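Local coordinates for galactose-1-phosphate uridylyltransferase (Pyrobaculum aerophilum str. IM2, PDB 6K9Z) that transfers uridylyl groups to galactose 1-phosphate and is seen here as an engineered mutant paired with a second copy of itself, at the interface of chains A and B. Sequence-based numbering; all coordinates share one arbitrary frame. Chains: chain A/B, Galactose-1-phosphate uridylyltransferase.

Contact 1: the interface of chains A and B. Residues chain A 11, 150-152, 252; chain B 9, 11, 287-290.
A:Arg152, on helix 151-167, reaches across to B:Glu11 and to the end of helix 284-289 of chain B, joining two subunits of the type 1 galactose-1-phosphate uridylyltransferase family. The charged part is an end-on, two-pronged salt bridge. A:Arg152 NH1 gives a nearly straight hydrogen bond to the carboxylate oxygen OE1 of B:Glu11 (2.6 Å), and A:Arg152 NH2 a similar one to B:Glu11 OE2 (2.6 Å). Guanidinium and carboxylate are nearly coplanar, both oxygens being met on their syn sides. The bend at chi3 (-67°) swings the guanidinium tip toward the acid. From chain B itself, the B:Thr9 hydroxyl OG1 bonds the anti side of B:Glu11 OE1 at 2.8 Å and helps fix the carboxylate's rotation. An alanine in place of A:Arg152 would probably leave the B:Glu11 carboxylate without its charged mate and held in its rotation mainly by the B:Thr9 hydroxyl.

Backbone acceptors form the second group. A:Arg152 N bonds the carbonyl B:Ala289 O at 3.1 Å. The ring of A:His252, an iron ligand, points NE2 in its own plane at B:Gly288 O (2.7 Å), which suggests that ND1 faces the metal.

Apolar contacts flank these bonds: A:Pro150 CB meets B:Ala289 CB at 3.9 Å, and A:Pro151 CB lies 3.9 Å from B:Ser290 CB.

Contact 2: the interface of chains A and B. Residues chain A 163, 171, 174-175, 178-179; chain B 67-68.
B:Leu67 pushes its isobutyl group against helix 171-178 of chain A, where A:Lys178 and A:Ile175 receive it. No nitrogen or oxygen of one chain bonds directly to the other here, and this patch of the dimer in the crystal rests on packing and on water. The tight part is the aliphatic stem of A:Lys178: its CD lies 3.3 Å from the methyl CD1 of B:Leu67, closer than usual van der Waals contact. The lysine chain runs on past the leucine and bends at its last torsion (chi4 -70°), while A:Lys178 CE still touches B:Leu67 CG at 3.8 Å. A:Ile175 CG1 packs less closely, 4.0 Å from B:Leu67 CD1.

Toward A:Leu171 and A:Trp163 the fit slackens. The other leucine methyl, B:Leu67 CD2, stands 4.2 Å from A:Leu171 CD1, which itself lies over the centre of the A:Trp163 ring. The indole atom A:Trp163 CH2 is 4.3 Å from B:Leu67 CD2.

The watery side belongs to B:Tyr68, whose ring has B:Leu67 CB over one face. Its phenol oxygen touches A:Ile175 CG1 and CG2, but the carboxylate of A:Glu179 is too far for a direct bond. Two waters fill the gap, each in contact with both groups. A bend at chi2 (-66°) turns the A:Glu179 carboxylate toward the phenol, and OE1 is in bonding contact with both waters, with water 2 lying 2.6 Å from B:Tyr68 OH at the edge of the phenol ring.

Contact 3: the interface of chains A and B. Residues chain A 4-5, 7, 63, 65, 68, 70; chain B 179, 182, 196-197.
An aromatic and ionic homodimer interface, in which B:Phe196 is wedged between A:Tyr68 and A:Arg4, helps to hold the two subunits together in the crystal assembly. With CG anti to the backbone N (chi1 -179°), the phenylalanine ring offers one face to A:Tyr68, whose CG comes within 3.5 Å of B:Phe196 CD2. The guanidinium of A:Arg4 lies over the opposite face, almost parallel to the ring, in a cation-pi contact. A:Arg4 NH1 also bonds B:Phe196 O at 3.0 Å, in the carbonyl plane and on a lone pair, which pins the arginine to both ring and backbone of one residue. A:Val70 CG2 meets the ring at its edge, 3.5 Å from B:Phe196 CZ. Beside this sandwich, A:Pro7 CD sits over the face of the B:Tyr197 ring, 3.4 Å from its CD1.

The charged side is tip to tip. B:Arg182 grips both oxygens of A:Glu65, NH1 to OE1 at 2.8 Å and NH2 to OE2 at 2.7 Å, with the two planes nearly coplanar. NH2 is shared with B:Glu179 OE2 of its own chain, and its charge would probably ease the proximity of the two carboxylates. Water 3, which A:Tyr68 OH also meets, accepts a nearly straight hydrogen bond from the backbone amide B:Phe196 N at 2.8 Å.

Contact 1: the interface of chains A and B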
# COMPACT_ATOMS: atom_id res chain seq x y z
N GLU A 11 5.33 -9.68 -5.74
CA GLU A 11 5.41 -9.30 -4.33
C GLU A 11 5.60 -10.55 -3.48
O GLU A 11 5.11 -11.62 -3.82
CB GLU A 11 4.16 -8.54 -3.92
CG GLU A 11 4.09 -7.21 -4.64
CD GLU A 11 2.71 -6.58 -4.62
OE1 GLU A 11 1.74 -7.30 -4.88
OE2 GLU A 11 2.64 -5.37 -4.41
N PRO A 150 13.04 -6.19 -0.98
CA PRO A 150 11.65 -5.73 -0.96
C PRO A 150 11.16 -5.21 -2.32
O PRO A 150 11.89 -4.45 -2.99
CB PRO A 150 11.71 -4.60 0.04
CG PRO A 150 12.84 -4.97 0.98
CD PRO A 150 13.89 -5.59 0.07
N PRO A 151 9.95 -5.62 -2.79
CA PRO A 151 9.52 -5.28 -4.14
C PRO A 151 9.56 -3.78 -4.48
O PRO A 151 9.95 -3.46 -5.60
CB PRO A 151 8.10 -5.86 -4.26
CG PRO A 151 8.21 -7.09 -3.36
CD PRO A 151 9.05 -6.62 -2.18
N ARG A 152 9.22 -2.90 -3.53
CA ARG A 152 9.19 -1.45 -3.85
C ARG A 152 10.62 -0.97 -4.12
O ARG A 152 10.86 -0.22 -5.05
CB ARG A 152 8.54 -0.65 -2.73
CG ARG A 152 8.60 0.86 -2.96
CD ARG A 152 7.76 1.76 -2.04
NE ARG A 152 6.41 1.45 -2.36
CZ ARG A 152 5.76 1.93 -3.38
NH1 ARG A 152 6.28 2.88 -4.12
NH2 ARG A 152 4.53 1.52 -3.62
N HIS A 252 15.26 3.40 2.26
CA HIS A 252 15.48 2.82 0.92
C HIS A 252 16.99 2.88 0.69
O HIS A 252 17.50 3.99 0.54
CB HIS A 252 14.69 3.62 -0.11
CG HIS A 252 13.24 3.31 -0.09
ND1 HIS A 252 12.35 3.91 -0.96
CD2 HIS A 252 12.55 2.39 0.62
CE1 HIS A 252 11.15 3.39 -0.74
NE2 HIS A 252 11.21 2.46 0.22
N THR B 9 9.20 4.17 -9.64
CA THR B 9 8.23 3.06 -9.54
C THR B 9 7.29 3.02 -10.74
O THR B 9 6.67 2.00 -10.93
CB THR B 9 7.43 3.11 -8.24
OG1 THR B 9 6.65 4.32 -8.27
CG2 THR B 9 8.27 3.05 -6.98
N GLU B 11 4.60 4.68 -10.56
CA GLU B 11 3.28 4.92 -9.91
C GLU B 11 2.76 6.29 -10.32
O GLU B 11 3.58 7.19 -10.54
CB GLU B 11 3.38 4.75 -8.40
CG GLU B 11 3.68 3.32 -8.00
CD GLU B 11 4.07 3.17 -6.55
OE1 GLU B 11 4.94 3.93 -6.10
OE2 GLU B 11 3.50 2.30 -5.88
N LEU B 287 3.44 -0.21 2.72
CA LEU B 287 3.47 1.07 1.96
C LEU B 287 4.94 1.43 1.65
O LEU B 287 5.20 1.93 0.52
CB LEU B 287 2.83 2.20 2.73
CG LEU B 287 1.36 1.96 3.12
CD1 LEU B 287 0.78 3.19 3.77
CD2 LEU B 287 0.56 1.51 1.91
N GLY B 288 5.80 1.18 2.61
CA GLY B 288 7.26 1.49 2.49
C GLY B 288 7.99 0.53 1.59
O GLY B 288 9.05 0.94 0.96
N ALA B 289 7.64 -0.76 1.59
CA ALA B 289 8.52 -1.79 1.00
C ALA B 289 7.78 -2.73 0.04
O ALA B 289 8.40 -3.58 -0.60
CB ALA B 289 9.20 -2.51 2.10
N SER B 290 6.45 -2.63 -0.04
CA SER B 290 5.60 -3.62 -0.76
C SER B 290 5.92 -5.02 -0.24
O SER B 290 5.91 -5.99 -1.05
CB SER B 290 5.67 -3.58 -2.28
OG SER B 290 5.29 -2.29 -2.71

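Contact 2: the interface of chains A and B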
# COMPACT_ATOMS: atom_id res chain seq x y z
N TRP A 163 18.15 4.16 -15.79
CA TRP A 163 18.40 5.61 -15.97
C TRP A 163 19.91 5.82 -16.10
O TRP A 163 20.33 6.53 -17.03
CB TRP A 163 17.86 6.45 -14.83
CG TRP A 163 18.46 7.82 -14.87
CD1 TRP A 163 19.71 8.21 -14.45
CD2 TRP A 163 17.85 8.99 -15.40
NE1 TRP A 163 19.91 9.55 -14.68
CE2 TRP A 163 18.78 10.05 -15.28
CE3 TRP A 163 16.59 9.22 -15.97
CZ2 TRP A 163 18.52 11.34 -15.71
CZ3 TRP A 163 16.34 10.49 -16.40
CH2 TRP A 163 17.28 11.53 -16.26
N LEU A 171 20.31 9.29 -11.04
CA LEU A 171 19.06 10.11 -11.10
C LEU A 171 18.79 10.76 -9.73
O LEU A 171 18.41 11.93 -9.70
CB LEU A 171 17.84 9.27 -11.48
CG LEU A 171 16.54 10.06 -11.59
CD1 LEU A 171 16.67 11.31 -12.45
CD2 LEU A 171 15.45 9.16 -12.13
N ARG A 174 20.76 13.86 -9.27
CA ARG A 174 20.19 14.95 -10.13
C ARG A 174 19.00 15.57 -9.39
O ARG A 174 18.88 16.78 -9.34
CB ARG A 174 19.84 14.38 -11.49
CG ARG A 174 21.04 13.80 -12.23
CD ARG A 174 21.94 14.88 -12.84
NE ARG A 174 21.15 15.96 -13.43
CZ ARG A 174 20.32 15.86 -14.49
NH1 ARG A 174 20.13 14.70 -15.10
NH2 ARG A 174 19.67 16.94 -14.93
N ILE A 175 18.12 14.75 -8.84
CA ILE A 175 16.93 15.23 -8.09
C ILE A 175 17.36 16.04 -6.85
O ILE A 175 16.90 17.20 -6.66
CB ILE A 175 15.99 14.06 -7.78
CG1 ILE A 175 15.31 13.53 -9.03
CG2 ILE A 175 14.98 14.50 -6.73
CD1 ILE A 175 14.53 12.23 -8.85
N LYS A 178 18.69 19.55 -7.75
CA LYS A 178 17.59 20.43 -8.24
C LYS A 178 16.64 20.94 -7.13
O LYS A 178 16.15 22.07 -7.26
CB LYS A 178 16.79 19.74 -9.35
CG LYS A 178 17.54 19.54 -10.66
CD LYS A 178 16.63 19.28 -11.83
CE LYS A 178 17.38 19.15 -13.15
NZ LYS A 178 17.94 20.45 -13.58
N GLU A 179 16.36 20.12 -6.11
CA GLU A 179 15.32 20.51 -5.13
C GLU A 179 15.63 21.85 -4.45
O GLU A 179 16.72 21.98 -3.87
CB GLU A 179 15.14 19.39 -4.10
CG GLU A 179 14.44 18.18 -4.67
CD GLU A 179 13.00 18.44 -5.06
OE1 GLU A 179 12.54 17.87 -6.06
OE2 GLU A 179 12.34 19.23 -4.37
N LEU B 67 12.47 17.25 -14.87
CA LEU B 67 12.88 15.83 -14.71
C LEU B 67 11.68 14.87 -14.66
O LEU B 67 11.93 13.65 -14.64
CB LEU B 67 13.65 15.69 -13.39
CG LEU B 67 15.13 16.07 -13.41
CD1 LEU B 67 15.67 16.12 -11.99
CD2 LEU B 67 15.93 15.09 -14.25
N TYR B 68 10.45 15.38 -14.67
CA TYR B 68 9.28 14.49 -14.41
C TYR B 68 8.23 14.45 -15.52
O TYR B 68 8.02 15.44 -16.25
CB TYR B 68 8.64 14.91 -13.09
CG TYR B 68 9.64 15.02 -11.96
CD1 TYR B 68 10.17 13.88 -11.38
CD2 TYR B 68 10.08 16.25 -11.51
CE1 TYR B 68 11.10 13.97 -10.35
CE2 TYR B 68 11.01 16.35 -10.49
CZ TYR B 68 11.52 15.20 -9.91
OH TYR B 68 12.43 15.29 -8.90
O HOH W 1 11.25 15.59 -6.31
O HOH W 2 13.73 17.52 -8.38

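Contact 3: the interface of chains A and B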
# COMPACT_ATOMS: atom_id res chain seq x y z
N ARG A 4 5.95 -16.56 0.45
CA ARG A 4 5.26 -16.87 -0.82
C ARG A 4 5.43 -15.71 -1.79
O ARG A 4 5.64 -14.56 -1.37
CB ARG A 4 3.79 -17.22 -0.53
CG ARG A 4 3.59 -18.32 0.49
CD ARG A 4 2.14 -18.72 0.58
NE ARG A 4 1.95 -19.76 1.53
CZ ARG A 4 0.83 -20.43 1.71
NH1 ARG A 4 -0.23 -20.19 0.95
NH2 ARG A 4 0.76 -21.36 2.64
N LYS A 5 5.32 -16.00 -3.09
CA LYS A 5 5.48 -14.95 -4.12
C LYS A 5 4.21 -14.87 -4.96
O LYS A 5 3.68 -15.90 -5.38
CB LYS A 5 6.73 -15.20 -4.95
CG LYS A 5 7.04 -14.16 -5.96
CD LYS A 5 8.37 -14.47 -6.58
CE LYS A 5 8.63 -13.69 -7.83
NZ LYS A 5 10.03 -13.91 -8.25
N PRO A 7 2.49 -14.46 -8.23
CA PRO A 7 3.02 -14.71 -9.57
C PRO A 7 2.59 -13.66 -10.60
O PRO A 7 3.11 -13.68 -11.69
CB PRO A 7 2.46 -16.09 -9.85
CG PRO A 7 1.10 -16.08 -9.16
CD PRO A 7 1.36 -15.33 -7.86
N THR A 63 6.03 -24.47 2.49
CA THR A 63 4.82 -25.07 1.85
C THR A 63 4.93 -24.92 0.33
O THR A 63 4.89 -23.78 -0.11
CB THR A 63 3.54 -24.40 2.38
OG1 THR A 63 3.68 -24.28 3.81
CG2 THR A 63 2.28 -25.17 2.05
N GLU A 65 3.46 -25.52 -3.60
CA GLU A 65 2.29 -25.72 -4.51
C GLU A 65 2.84 -25.63 -5.94
O GLU A 65 3.72 -24.78 -6.18
CB GLU A 65 1.12 -24.80 -4.18
CG GLU A 65 -0.22 -25.52 -4.24
CD GLU A 65 -1.41 -24.83 -3.60
OE1 GLU A 65 -1.48 -24.80 -2.36
OE2 GLU A 65 -2.27 -24.33 -4.35
N TYR A 68 3.48 -22.21 -8.01
CA TYR A 68 3.86 -21.06 -7.14
C TYR A 68 5.29 -21.20 -6.64
O TYR A 68 5.74 -22.37 -6.37
CB TYR A 68 2.93 -20.92 -5.94
CG TYR A 68 1.49 -20.74 -6.34
CD1 TYR A 68 1.06 -19.65 -7.07
CD2 TYR A 68 0.57 -21.74 -6.08
CE1 TYR A 68 -0.26 -19.52 -7.49
CE2 TYR A 68 -0.74 -21.63 -6.49
CZ TYR A 68 -1.17 -20.51 -7.18
OH TYR A 68 -2.47 -20.45 -7.57
N VAL A 70 7.92 -20.60 -3.63
CA VAL A 70 7.99 -20.39 -2.16
C VAL A 70 9.46 -20.46 -1.76
O VAL A 70 10.19 -21.28 -2.34
CB VAL A 70 7.12 -21.40 -1.40
CG1 VAL A 70 7.14 -21.15 0.10
CG2 VAL A 70 5.69 -21.38 -1.91
N GLU B 179 -7.97 -24.57 -8.25
CA GLU B 179 -8.35 -24.15 -6.86
C GLU B 179 -9.41 -25.09 -6.30
O GLU B 179 -10.45 -25.25 -6.97
CB GLU B 179 -8.85 -22.72 -6.77
CG GLU B 179 -7.72 -21.74 -6.87
CD GLU B 179 -6.83 -21.72 -5.65
OE1 GLU B 179 -7.34 -21.92 -4.52
OE2 GLU B 179 -5.65 -21.50 -5.83
N ARG B 182 -8.68 -24.14 -1.25
CA ARG B 182 -8.93 -22.74 -0.79
C ARG B 182 -10.19 -22.17 -1.43
O ARG B 182 -10.44 -20.96 -1.28
CB ARG B 182 -7.69 -21.89 -1.09
CG ARG B 182 -6.49 -22.16 -0.19
CD ARG B 182 -5.36 -21.17 -0.45
NE ARG B 182 -4.98 -21.30 -1.85
CZ ARG B 182 -4.17 -22.23 -2.33
NH1 ARG B 182 -3.45 -23.00 -1.51
NH2 ARG B 182 -4.05 -22.38 -3.63
N PHE B 196 -3.34 -18.49 -3.14
CA PHE B 196 -2.14 -18.99 -2.45
C PHE B 196 -1.30 -17.80 -1.99
O PHE B 196 -0.64 -17.90 -0.96
CB PHE B 196 -1.35 -19.88 -3.42
CG PHE B 196 -0.10 -20.48 -2.83
CD1 PHE B 196 -0.14 -21.63 -2.06
CD2 PHE B 196 1.12 -19.86 -3.02
CE1 PHE B 196 1.02 -22.17 -1.52
CE2 PHE B 196 2.28 -20.40 -2.49
CZ PHE B 196 2.22 -21.56 -1.76
N TYR B 197 -1.27 -16.77 -2.83
CA TYR B 197 -0.47 -15.51 -2.68
C TYR B 197 -1.30 -14.41 -2.03
O TYR B 197 -0.98 -13.18 -2.24
CB TYR B 197 0.08 -15.08 -4.04
CG TYR B 197 -0.93 -15.17 -5.15
CD1 TYR B 197 -1.17 -16.37 -5.79
CD2 TYR B 197 -1.69 -14.08 -5.53
CE1 TYR B 197 -2.11 -16.50 -6.81
CE2 TYR B 197 -2.67 -14.19 -6.50
CZ TYR B 197 -2.85 -15.39 -7.18
OH TYR B 197 -3.85 -15.52 -8.10
O HOH W 3 -4.17 -19.30 -5.66
O HOH W 4 -4.06 -22.47 -7.65

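Contact 1 lies between the others, its C-alpha centre about 20 Å from each of theirs, while the centres of contacts 2 and 3 are about 39 Å apart, almost in line. Contacts 2 and 3 share Tyr68 and Glu179 with the chains exchanged, showing parts of the same two-fold repeated surface. Helix 151-167 of chain A serves contacts 1 and 2. The centre of contact 1 is about 27 Å from B:Phe140, and those of contacts 2 and 3 about 31 and 29 Å from A:Phe140, the engineered active-site position, so any catalytic influence is probably indirect. Contact 1 also touches the iron site through A:His252.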